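Long-range contacts in leucine aminopeptidase 1 (Caenorhabditis elegans, PDB 2HC9), which removes the N-terminal residue, preferably leucine, from peptides as a zinc-dependent M17 aminopeptidase and probably serves as a digestive enzyme: residues A[328-333]-A[421-426]; A[224-229]-A[311-316]; A[322-327]-A[442-447]. The protein carries 1 engineered substitution. All blocks are in the same frame, centred on the assembly; numbering follows the deposited sequence.

How the interactions relate
Interactions 1 and 3 share one small three-stranded sheet: interaction 3 fixes the turn between strands 319-321 and 327-329 against the end of helix 433-442, and interaction 1 pairs strand 327-329 with 421-422. They meet where V328 and M421 pack on H444. Interaction 2 adjoins interaction 1 through N314 and P316, and it has no contact with interaction 3. Interaction 1 is the most buried and the richest in direct hydrogen bonds, and it runs toward the zinc ligand D334. Interaction 3 centres on one histidine-serine bond with M322 and K326 packed round the ring, whereas interaction 2, with an exposed isoleucine, relies on water bridges and alanine packing.

Interaction 1 (A[328-333]-A[421-426]); sequences VEINNT and MKNSNL
The side chains of N331 and N423 slide past each other in opposite directions, their amide planes 64° apart, and each bonds the segment across from it. The segments run parallel, and their pairing starts as a short parallel beta bridge between E329 and K422: E329 N donates to M421 O at 2.7 Å, and N423 N donates back to E329 O. Beyond the bridge, side chains take over from the backbone. In N423, chi1 of 76° sets CG between the backbone N and the carbonyl carbon. Its OD1 receives N331 N at 3.0 Å and, weakly, N332 N, while ND2 gives a nearly straight bond to N332 O at 2.9 Å and also reaches A335 O. N331 ND2 approaches S424 O at 3.0 Å from above the carbonyl plane, and N331 OD1 takes the hydroxyl of S424 at 3.3 Å, also from above the plane, and, weakly, S424 N. On the apolar face V328 CG2 rests on M421 CG at 3.8 Å and CG1 on N423 CB; on the other face E329 and K422 lie side by side, pointing the same way, with E329 OE1 held by S416. L426 CD1 closes the far end over N331 O. The N331 and N423 OD1 atoms stand only 3.0 Å apart, two acceptors without a proton between them; the donors each one takes probably offset the repulsion. N332 OD1 accepts from the backbone N of D334, a zinc ligand, and N423 O from R338, a predicted active-site residue, so this buried network is probably their second shell.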
ATOM      1  N   VAL A 328      15.753 -19.740 -19.623  1.00 13.71           N
ATOM      2  CA  VAL A 328      14.635 -19.134 -18.909  1.00 12.50           C
ATOM      3  C   VAL A 328      15.107 -17.749 -18.415  1.00 15.53           C
ATOM      4  O   VAL A 328      16.163 -17.627 -17.786  1.00 16.86           O
ATOM      5  CB  VAL A 328      14.118 -20.016 -17.722  1.00 14.66           C
ATOM      6  CG1 VAL A 328      13.045 -19.231 -16.952  1.00 14.77           C
ATOM      7  CG2 VAL A 328      13.520 -21.348 -18.258  1.00 13.47           C
ATOM      8  N   GLU A 329      14.309 -16.721 -18.722  1.00 15.37           N
ATOM      9  CA  GLU A 329      14.536 -15.373 -18.154  1.00 16.61           C
ATOM     10  C   GLU A 329      13.804 -15.330 -16.832  1.00 15.90           C
ATOM     11  O   GLU A 329      12.562 -15.458 -16.788  1.00 14.91           O
ATOM     12  CB  GLU A 329      13.963 -14.306 -19.089  1.00 14.17           C
ATOM     13  CG  GLU A 329      14.176 -12.900 -18.574  1.00 15.29           C
ATOM     14  CD  GLU A 329      13.619 -11.829 -19.518  1.00 20.03           C
ATOM     15  OE1 GLU A 329      12.985 -12.151 -20.564  1.00 18.24           O
ATOM     16  OE2 GLU A 329      13.824 -10.653 -19.183  1.00 18.29           O
ATOM     17  N   ILE A 330      14.566 -15.177 -15.756  1.00 13.74           N
ATOM     18  CA  ILE A 330      13.967 -15.112 -14.425  1.00 16.60           C
ATOM     19  C   ILE A 330      13.490 -13.682 -14.200  1.00 15.57           C
ATOM     20  O   ILE A 330      14.316 -12.780 -14.016  1.00 19.80           O
ATOM     21  CB  ILE A 330      14.988 -15.490 -13.338  1.00 15.14           C
ATOM     22  CG1 ILE A 330      15.593 -16.874 -13.627  1.00 15.05           C
ATOM     23  CG2 ILE A 330      14.324 -15.435 -11.922  1.00 17.09           C
ATOM     24  CD1 ILE A 330      16.758 -17.282 -12.678  1.00 17.28           C
ATOM     25  N   ASN A 331      12.169 -13.461 -14.210  1.00 12.83           N
ATOM     26  CA  ASN A 331      11.646 -12.144 -13.825  1.00 17.49           C
ATOM     27  C   ASN A 331      11.027 -12.137 -12.434  1.00 18.38           C
ATOM     28  O   ASN A 331      10.530 -11.118 -11.973  1.00 18.20           O
ATOM     29  CB  ASN A 331      10.672 -11.594 -14.885  1.00 14.16           C
ATOM     30  CG  ASN A 331       9.430 -12.456 -15.058  1.00 19.67           C
ATOM     31  OD1 ASN A 331       9.462 -13.673 -14.844  1.00 20.02           O
ATOM     32  ND2 ASN A 331       8.324 -11.825 -15.458  1.00 19.03           N
ATOM     33  N   ASN A 332      11.042 -13.300 -11.783  1.00 18.53           N
ATOM     34  CA  ASN A 332      10.522 -13.424 -10.440  1.00 16.81           C
ATOM     35  C   ASN A 332      11.331 -14.463  -9.653  1.00 16.14           C
ATOM     36  O   ASN A 332      11.162 -15.666  -9.822  1.00 14.82           O
ATOM     37  CB  ASN A 332       9.030 -13.799 -10.475  1.00 16.67           C
ATOM     38  CG  ASN A 332       8.394 -13.796  -9.097  1.00 18.49           C
ATOM     39  OD1 ASN A 332       9.072 -13.631  -8.078  1.00 18.09           O
ATOM     40  ND2 ASN A 332       7.090 -13.992  -9.063  1.00 20.38           N
ATOM     41  N   THR A 333      12.210 -13.980  -8.791  1.00 12.86           N
ATOM     42  CA  THR A 333      13.071 -14.857  -7.990  1.00 14.37           C
ATOM     43  C   THR A 333      12.283 -15.686  -6.996  1.00 14.86           C
ATOM     44  O   THR A 333      12.802 -16.670  -6.501  1.00 14.86           O
ATOM     45  CB  THR A 333      14.156 -14.073  -7.205  1.00 14.45           C
ATOM     46  OG1 THR A 333      13.522 -13.196  -6.257  1.00 16.08           O
ATOM     47  CG2 THR A 333      15.046 -13.270  -8.181  1.00 13.17           C
ATOM     48  N   MET A 421      11.774 -18.554 -22.613  1.00 17.73           N
ATOM     49  CA  MET A 421      10.562 -18.197 -21.857  1.00 14.10           C
ATOM     50  C   MET A 421      10.987 -17.414 -20.624  1.00 14.79           C
ATOM     51  O   MET A 421      12.169 -17.418 -20.245  1.00 16.78           O
ATOM     52  CB  MET A 421       9.804 -19.459 -21.406  1.00 14.22           C
ATOM     53  CG  MET A 421      10.609 -20.311 -20.414  1.00 14.39           C
ATOM     54  SD  MET A 421      10.112 -22.049 -20.421  1.00 17.10           S
ATOM     55  CE  MET A 421      11.079 -22.552 -21.837  1.00 16.29           C
ATOM     56  N   LYS A 422      10.023 -16.747 -20.007  1.00 15.72           N
ATOM     57  CA  LYS A 422      10.209 -16.186 -18.658  1.00 13.11           C
ATOM     58  C   LYS A 422       9.676 -17.221 -17.666  1.00 15.90           C
ATOM     59  O   LYS A 422       8.898 -18.076 -18.051  1.00 15.05           O
ATOM     60  CB  LYS A 422       9.379 -14.907 -18.514  1.00 16.53           C
ATOM     61  CG  LYS A 422       9.814 -13.738 -19.392  1.00 17.23           C
ATOM     62  CD  LYS A 422       9.110 -12.442 -18.965  1.00 17.66           C
ATOM     63  CE  LYS A 422       9.598 -11.269 -19.827  1.00 20.67           C
ATOM     64  NZ  LYS A 422       8.907  -9.984 -19.479  1.00 18.16           N
ATOM     65  N   ASN A 423      10.056 -17.119 -16.397  1.00 15.42           N
ATOM     66  CA  ASN A 423       9.488 -18.013 -15.379  1.00 17.16           C
ATOM     67  C   ASN A 423       8.140 -17.568 -14.790  1.00 17.33           C
ATOM     68  O   ASN A 423       7.438 -18.364 -14.191  1.00 18.36           O
ATOM     69  CB  ASN A 423      10.530 -18.363 -14.286  1.00 16.51           C
ATOM     70  CG  ASN A 423      10.773 -17.225 -13.283  1.00 18.93           C
ATOM     71  OD1 ASN A 423      10.804 -16.056 -13.643  1.00 16.44           O
ATOM     72  ND2 ASN A 423      11.007 -17.581 -12.023  1.00 13.87           N
ATOM     73  N   SER A 424       7.764 -16.305 -14.973  1.00 15.74           N
ATOM     74  CA  SER A 424       6.471 -15.855 -14.462  1.00 19.22           C
ATOM     75  C   SER A 424       5.965 -14.680 -15.271  1.00 17.97           C
ATOM     76  O   SER A 424       6.639 -14.203 -16.190  1.00 17.46           O
ATOM     77  CB  SER A 424       6.532 -15.517 -12.961  1.00 26.31           C
ATOM     78  OG  SER A 424       7.005 -14.225 -12.757  1.00 36.39           O
ATOM     79  N   ASN A 425       4.764 -14.244 -14.934  1.00 18.64           N
ATOM     80  CA  ASN A 425       4.196 -13.030 -15.502  1.00 16.56           C
ATOM     81  C   ASN A 425       3.732 -12.167 -14.339  1.00 18.88           C
ATOM     82  O   ASN A 425       2.949 -12.611 -13.491  1.00 18.60           O
ATOM     83  CB  ASN A 425       3.039 -13.408 -16.441  1.00 18.02           C
ATOM     84  CG  ASN A 425       2.496 -12.215 -17.197  1.00 26.56           C
ATOM     85  OD1 ASN A 425       2.290 -11.152 -16.616  1.00 24.74           O
ATOM     86  ND2 ASN A 425       2.280 -12.378 -18.496  1.00 21.61           N
ATOM     87  N   LEU A 426       4.247 -10.944 -14.262  1.00 17.87           N
ATOM     88  CA  LEU A 426       4.007 -10.115 -13.086  1.00 22.16           C
ATOM     89  C   LEU A 426       2.819  -9.178 -13.278  1.00 29.52           C
ATOM     90  O   LEU A 426       2.523  -8.352 -12.412  1.00 23.62           O
ATOM     91  CB  LEU A 426       5.260  -9.307 -12.729  1.00 26.42           C
ATOM     92  CG  LEU A 426       6.479 -10.129 -12.282  1.00 26.63           C
ATOM     93  CD1 LEU A 426       7.639  -9.181 -11.948  1.00 32.31           C
ATOM     94  CD2 LEU A 426       6.139 -10.981 -11.069  1.00 26.00           C
TER

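Interaction 2 (A[224-229]-A[311-316]); sequences GKAGPT and PIANKP
Two loops of the M17 catalytic domain meet here in a small, water-bridged contact: the type I beta turn G224-G227, which starts on the last residue of helix 218-224, leans on the loop that leads from strand 297-307 to strand 319-321. The turn is closed by G227 N bonding to G224 O, and its two central residues, K225 and A226, make the contact. K225 has the largest share. Its CG sits between the backbone N and the carbonyl carbon (chi1 61°), and the chain runs out extended past I312 O, CE coming to 3.2 Å from it. NZ is hydrogen-bonded to ND1 of H222, on the preceding helix, its strongest polar partner. The ammonium group also binds two waters: one, 2.9 Å from NZ, donates to N314 OD1, and the other donates to I312 O at 2.6 Å. An alanine in place of K225 would probably leave H222 without its mate and both waters without their shared anchor, and open a gap beside the I312 carbonyl. I312 reaches back with CD1 to K225 O at 3.5 Å. Other copies of the protein adjoin this edge: P311 packs on A226 of a neighbouring subunit and I312 on P228 of the same neighbour, and K315 forms a salt bridge with E306 of that subunit. Next in the chain after K225, A226 meets the other loop methyl to methyl, its CB lying 3.5 Å from A313 CB.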
ATOM      1  N   GLY A 224      19.407 -22.224  -5.669  1.00 14.34           N
ATOM      2  CA  GLY A 224      19.944 -22.549  -4.332  1.00 13.56           C
ATOM      3  C   GLY A 224      21.327 -21.998  -3.995  1.00 14.31           C
ATOM      4  O   GLY A 224      21.815 -22.195  -2.869  1.00 15.37           O
ATOM      5  N   LYS A 225      21.975 -21.341  -4.963  1.00 17.37           N
ATOM      6  CA  LYS A 225      23.401 -20.938  -4.827  1.00 15.41           C
ATOM      7  C   LYS A 225      23.626 -19.885  -3.734  1.00 17.51           C
ATOM      8  O   LYS A 225      24.735 -19.759  -3.223  1.00 18.88           O
ATOM      9  CB  LYS A 225      23.979 -20.412  -6.153  1.00 17.28           C
ATOM     10  CG  LYS A 225      23.270 -19.156  -6.729  1.00 16.69           C
ATOM     11  CD  LYS A 225      23.818 -18.785  -8.133  1.00 17.31           C
ATOM     12  CE  LYS A 225      22.876 -17.799  -8.834  1.00 13.61           C
ATOM     13  NZ  LYS A 225      23.451 -17.319 -10.119  1.00 16.91           N
ATOM     14  N   ALA A 226      22.582 -19.127  -3.389  1.00 14.86           N
ATOM     15  CA  ALA A 226      22.713 -18.129  -2.322  1.00 15.88           C
ATOM     16  C   ALA A 226      22.155 -18.651  -0.985  1.00 20.70           C
ATOM     17  O   ALA A 226      21.926 -17.887  -0.052  1.00 20.25           O
ATOM     18  CB  ALA A 226      22.031 -16.819  -2.735  1.00 15.84           C
ATOM     19  N   GLY A 227      21.972 -19.963  -0.873  1.00 14.82           N
ATOM     20  CA  GLY A 227      21.591 -20.544   0.449  1.00 15.66           C
ATOM     21  C   GLY A 227      22.807 -20.668   1.367  1.00 18.25           C
ATOM     22  O   GLY A 227      23.963 -20.679   0.894  1.00 18.14           O
ATOM     23  N   PRO A 228      22.565 -20.768   2.686  1.00 16.38           N
ATOM     24  CA  PRO A 228      23.652 -20.951   3.639  1.00 17.86           C
ATOM     25  C   PRO A 228      24.292 -22.339   3.553  1.00 18.28           C
ATOM     26  O   PRO A 228      25.430 -22.513   3.983  1.00 17.68           O
ATOM     27  CB  PRO A 228      22.963 -20.745   4.998  1.00 19.71           C
ATOM     28  CG  PRO A 228      21.567 -21.163   4.789  1.00 16.52           C
ATOM     29  CD  PRO A 228      21.253 -20.725   3.351  1.00 16.35           C
ATOM     30  N   THR A 229      23.563 -23.313   3.003  1.00 14.75           N
ATOM     31  CA  THR A 229      24.090 -24.654   2.735  1.00 15.41           C
ATOM     32  C   THR A 229      23.694 -24.967   1.291  1.00 20.19           C
ATOM     33  O   THR A 229      22.768 -24.346   0.760  1.00 18.86           O
ATOM     34  CB  THR A 229      23.494 -25.709   3.708  1.00 16.26           C
ATOM     35  OG1 THR A 229      22.066 -25.657   3.631  1.00 16.46           O
ATOM     36  CG2 THR A 229      23.935 -25.427   5.197  1.00 19.02           C
ATOM     37  N   PRO A 311      24.741 -11.108  -2.787  1.00 16.97           N
ATOM     38  CA  PRO A 311      25.166 -10.582  -4.090  1.00 15.99           C
ATOM     39  C   PRO A 311      25.312 -11.629  -5.203  1.00 17.99           C
ATOM     40  O   PRO A 311      25.348 -11.254  -6.368  1.00 15.95           O
ATOM     41  CB  PRO A 311      26.537  -9.959  -3.786  1.00 18.07           C
ATOM     42  CG  PRO A 311      26.464  -9.624  -2.293  1.00 15.77           C
ATOM     43  CD  PRO A 311      25.731 -10.808  -1.724  1.00 15.29           C
ATOM     44  N   ILE A 312      25.394 -12.913  -4.855  1.00 15.10           N
ATOM     45  CA  ILE A 312      25.433 -13.944  -5.878  1.00 17.59           C
ATOM     46  C   ILE A 312      24.080 -14.561  -6.201  1.00 18.79           C
ATOM     47  O   ILE A 312      23.995 -15.411  -7.089  1.00 20.41           O
ATOM     48  CB  ILE A 312      26.510 -15.022  -5.604  1.00 19.79           C
ATOM     49  CG1 ILE A 312      26.164 -15.855  -4.355  1.00 19.06           C
ATOM     50  CG2 ILE A 312      27.911 -14.372  -5.581  1.00 20.26           C
ATOM     51  CD1 ILE A 312      26.870 -17.223  -4.331  1.00 26.70           C
ATOM     52  N   ALA A 313      23.019 -14.112  -5.527  1.00 16.32           N
ATOM     53  CA  ALA A 313      21.675 -14.702  -5.760  1.00 15.34           C
ATOM     54  C   ALA A 313      21.143 -14.345  -7.161  1.00 14.91           C
ATOM     55  O   ALA A 313      21.573 -13.343  -7.763  1.00 16.45           O
ATOM     56  CB  ALA A 313      20.664 -14.246  -4.680  1.00 16.32           C
ATOM     57  N   ASN A 314      20.199 -15.145  -7.654  1.00 14.68           N
ATOM     58  CA  ASN A 314      19.336 -14.758  -8.785  1.00 15.57           C
ATOM     59  C   ASN A 314      18.792 -13.328  -8.611  1.00 14.06           C
ATOM     60  O   ASN A 314      18.457 -12.926  -7.484  1.00 15.50           O
ATOM     61  CB  ASN A 314      18.104 -15.682  -8.857  1.00 15.36           C
ATOM     62  CG  ASN A 314      18.412 -17.077  -9.413  1.00 15.86           C
ATOM     63  OD1 ASN A 314      19.400 -17.294 -10.124  1.00 16.26           O
ATOM     64  ND2 ASN A 314      17.517 -18.035  -9.086  1.00 16.75           N
ATOM     65  N   LYS A 315      18.719 -12.596  -9.717  1.00 18.53           N
ATOM     66  CA  LYS A 315      18.209 -11.223  -9.801  1.00 20.58           C
ATOM     67  C   LYS A 315      17.199 -11.228 -10.964  1.00 17.17           C
ATOM     68  O   LYS A 315      17.460 -11.871 -11.965  1.00 16.60           O
ATOM     69  CB  LYS A 315      19.321 -10.265 -10.277  1.00 19.93           C
ATOM     70  CG  LYS A 315      20.566 -10.150  -9.465  1.00 23.36           C
ATOM     71  CD  LYS A 315      21.546  -9.194 -10.096  1.00 20.98           C
ATOM     72  CE  LYS A 315      22.635  -9.915 -10.860  1.00 20.56           C
ATOM     73  NZ  LYS A 315      23.834 -10.130 -10.030  1.00 23.02           N
ATOM     74  N   PRO A 316      16.076 -10.521 -10.862  1.00 14.26           N
ATOM     75  CA  PRO A 316      15.190 -10.526 -12.042  1.00 15.08           C
ATOM     76  C   PRO A 316      15.862  -9.847 -13.233  1.00 16.20           C
ATOM     77  O   PRO A 316      16.474  -8.788 -13.064  1.00 16.70           O
ATOM     78  CB  PRO A 316      13.970  -9.714 -11.595  1.00 13.88           C
ATOM     79  CG  PRO A 316      14.460  -8.920 -10.373  1.00 16.64           C
ATOM     80  CD  PRO A 316      15.522  -9.751  -9.734  1.00 15.75           C
TER
HETATM   81  O   HOH W   1      21.315 -16.193 -11.788  1.00 16.95           O
HETATM   82  O   HOH W   2      25.693 -15.921  -9.014  1.00 19.88           O

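Interaction 3 (A[322-327]-A[442-447])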
ATOM      1  N   MET A 322      18.610 -24.242 -18.383  1.00 17.51           N
ATOM      2  CA  MET A 322      18.016 -25.293 -17.559  1.00 18.28           C
ATOM      3  C   MET A 322      18.652 -26.642 -17.946  1.00 16.51           C
ATOM      4  O   MET A 322      19.370 -26.732 -18.956  1.00 18.01           O
ATOM      5  CB  MET A 322      16.507 -25.337 -17.816  1.00 13.84           C
ATOM      6  CG  MET A 322      15.814 -23.988 -17.631  1.00 13.91           C
ATOM      7  SD  MET A 322      16.065 -23.254 -15.994  1.00 16.81           S
ATOM      8  CE  MET A 322      15.043 -24.317 -15.014  1.00 14.19           C
ATOM      9  N   LEU A 323      18.386 -27.678 -17.153  1.00 15.81           N
ATOM     10  CA  LEU A 323      18.893 -29.023 -17.495  1.00 14.95           C
ATOM     11  C   LEU A 323      18.459 -29.436 -18.922  1.00 18.19           C
ATOM     12  O   LEU A 323      19.199 -30.113 -19.643  1.00 16.06           O
ATOM     13  CB  LEU A 323      18.404 -30.042 -16.470  1.00 15.98           C
ATOM     14  CG  LEU A 323      18.977 -31.456 -16.606  1.00 16.46           C
ATOM     15  CD1 LEU A 323      20.518 -31.452 -16.439  1.00 19.85           C
ATOM     16  CD2 LEU A 323      18.282 -32.424 -15.598  1.00 13.56           C
ATOM     17  N   SER A 324      17.278 -28.983 -19.331  1.00 16.94           N
ATOM     18  CA  SER A 324      16.681 -29.313 -20.646  1.00 17.08           C
ATOM     19  C   SER A 324      17.475 -28.718 -21.821  1.00 18.34           C
ATOM     20  O   SER A 324      17.259 -29.108 -22.983  1.00 18.92           O
ATOM     21  CB  SER A 324      15.247 -28.779 -20.700  1.00 19.90           C
ATOM     22  OG  SER A 324      15.258 -27.354 -20.712  1.00 16.89           O
ATOM     23  N   GLY A 325      18.353 -27.771 -21.516  1.00 16.89           N
ATOM     24  CA  GLY A 325      19.050 -27.008 -22.549  1.00 17.66           C
ATOM     25  C   GLY A 325      18.319 -25.727 -22.936  1.00 19.25           C
ATOM     26  O   GLY A 325      18.893 -24.888 -23.626  1.00 15.73           O
ATOM     27  N   LYS A 326      17.055 -25.582 -22.517  1.00 15.02           N
ATOM     28  CA  LYS A 326      16.275 -24.360 -22.826  1.00 15.95           C
ATOM     29  C   LYS A 326      16.672 -23.195 -21.903  1.00 18.52           C
ATOM     30  O   LYS A 326      17.121 -23.421 -20.774  1.00 18.06           O
ATOM     31  CB  LYS A 326      14.767 -24.618 -22.706  1.00 13.05           C
ATOM     32  CG  LYS A 326      14.264 -25.490 -23.875  1.00 18.73           C
ATOM     33  CD  LYS A 326      12.819 -25.898 -23.684  1.00 22.41           C
ATOM     34  CE  LYS A 326      12.356 -26.756 -24.874  1.00 27.14           C
ATOM     35  NZ  LYS A 326      12.532 -26.053 -26.199  1.00 33.39           N
ATOM     36  N   THR A 327      16.502 -21.962 -22.377  1.00 15.51           N
ATOM     37  CA  THR A 327      16.838 -20.806 -21.531  1.00 16.12           C
ATOM     38  C   THR A 327      15.591 -20.218 -20.856  1.00 15.88           C
ATOM     39  O   THR A 327      14.505 -20.199 -21.436  1.00 16.09           O
ATOM     40  CB  THR A 327      17.570 -19.702 -22.312  1.00 16.46           C
ATOM     41  OG1 THR A 327      16.816 -19.389 -23.509  1.00 17.64           O
ATOM     42  CG2 THR A 327      19.020 -20.185 -22.712  1.00 19.18           C
ATOM     43  N   GLY A 442       6.288 -27.810 -17.234  1.00 15.56           N
ATOM     44  CA  GLY A 442       6.020 -28.699 -18.376  1.00 16.70           C
ATOM     45  C   GLY A 442       6.661 -28.274 -19.683  1.00 19.81           C
ATOM     46  O   GLY A 442       6.892 -29.102 -20.560  1.00 17.86           O
ATOM     47  N   ALA A 443       6.964 -26.987 -19.820  1.00 15.61           N
ATOM     48  CA  ALA A 443       7.600 -26.478 -21.040  1.00 15.29           C
ATOM     49  C   ALA A 443       8.964 -27.131 -21.315  1.00 20.86           C
ATOM     50  O   ALA A 443       9.488 -27.044 -22.418  1.00 20.82           O
ATOM     51  CB  ALA A 443       7.744 -24.930 -20.963  1.00 16.60           C
ATOM     52  N   HIS A 444       9.540 -27.773 -20.303  1.00 19.48           N
ATOM     53  CA  HIS A 444      10.856 -28.394 -20.437  1.00 15.50           C
ATOM     54  C   HIS A 444      10.778 -29.887 -20.745  1.00 19.99           C
ATOM     55  O   HIS A 444      11.810 -30.530 -21.002  1.00 18.54           O
ATOM     56  CB  HIS A 444      11.684 -28.097 -19.175  1.00 13.74           C
ATOM     57  CG  HIS A 444      11.977 -26.631 -19.043  1.00 15.12           C
ATOM     58  ND1 HIS A 444      13.045 -26.037 -19.680  1.00 19.07           N
ATOM     59  CD2 HIS A 444      11.233 -25.621 -18.534  1.00 16.86           C
ATOM     60  CE1 HIS A 444      12.989 -24.727 -19.501  1.00 16.70           C
ATOM     61  NE2 HIS A 444      11.894 -24.446 -18.812  1.00 18.34           N
ATOM     62  N   ILE A 445       9.549 -30.408 -20.769  1.00 17.20           N
ATOM     63  CA  ILE A 445       9.271 -31.765 -21.277  1.00 21.22           C
ATOM     64  C   ILE A 445       8.110 -31.816 -22.295  1.00 18.39           C
ATOM     65  O   ILE A 445       7.324 -32.761 -22.301  1.00 18.39           O
ATOM     66  CB  ILE A 445       9.027 -32.764 -20.097  1.00 18.32           C
ATOM     67  CG1 ILE A 445       7.910 -32.264 -19.154  1.00 16.84           C
ATOM     68  CG2 ILE A 445      10.342 -33.023 -19.311  1.00 17.73           C
ATOM     69  CD1 ILE A 445       7.169 -33.446 -18.457  1.00 17.71           C
ATOM     70  N   GLY A 446       8.000 -30.793 -23.152  1.00 18.81           N
ATOM     71  CA  GLY A 446       6.983 -30.782 -24.205  1.00 18.65           C
ATOM     72  C   GLY A 446       5.582 -30.918 -23.658  1.00 20.26           C
ATOM     73  O   GLY A 446       4.709 -31.520 -24.293  1.00 16.74           O
ATOM     74  N   PHE A 447       5.378 -30.387 -22.454  1.00 15.76           N
ATOM     75  CA  PHE A 447       4.086 -30.441 -21.763  1.00 17.94           C
ATOM     76  C   PHE A 447       3.576 -31.874 -21.564  1.00 19.08           C
ATOM     77  O   PHE A 447       2.372 -32.101 -21.481  1.00 18.97           O
ATOM     78  CB  PHE A 447       3.045 -29.534 -22.439  1.00 17.58           C
ATOM     79  CG  PHE A 447       3.517 -28.119 -22.594  1.00 19.47           C
ATOM     80  CD1 PHE A 447       3.612 -27.280 -21.476  1.00 16.70           C
ATOM     81  CD2 PHE A 447       3.887 -27.626 -23.848  1.00 19.18           C
ATOM     82  CE1 PHE A 447       4.104 -25.942 -21.619  1.00 14.39           C
ATOM     83  CE2 PHE A 447       4.372 -26.296 -23.993  1.00 19.92           C
ATOM     84  CZ  PHE A 447       4.470 -25.471 -22.876  1.00 19.58           C
TER
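An ST turn in the loop between strands 319-321 and 327-329 presents its serine to H444, which lies in a type I turn that starts at G442, the last residue of helix 433-442. S324 OG takes the backbone N-H of K326 at 3.1 Å and also bonds H444 ND1 at 2.8 Å, meeting the imidazole at its edge, near the ring plane; either of the two could supply the proton. The hydroxyl is thus gripped from both segments, and its bond to ND1 is likely to limit the rotation of the ring. A type I beta turn from M322 to G325 overlaps the ST turn, and the two lie in the connection of a beta hairpin, with M322 N bonded to K326 O. CG of H444 is anti to the carbonyl carbon (chi1 -65°), and the ring end comes close to the hairpin. M322 crosses it at about a right angle, CG coming to 3.5 Å from H444 CE1, while its sulfur stands obliquely 5.4 Å from the ring centroid. K326 slides past the histidine in the opposite direction, with K326 CB 3.7 Å from H444 CE1. A342 of helix 337-350 also touches the H444 side chain, and V328 and M421 of the adjoining strands pack against it.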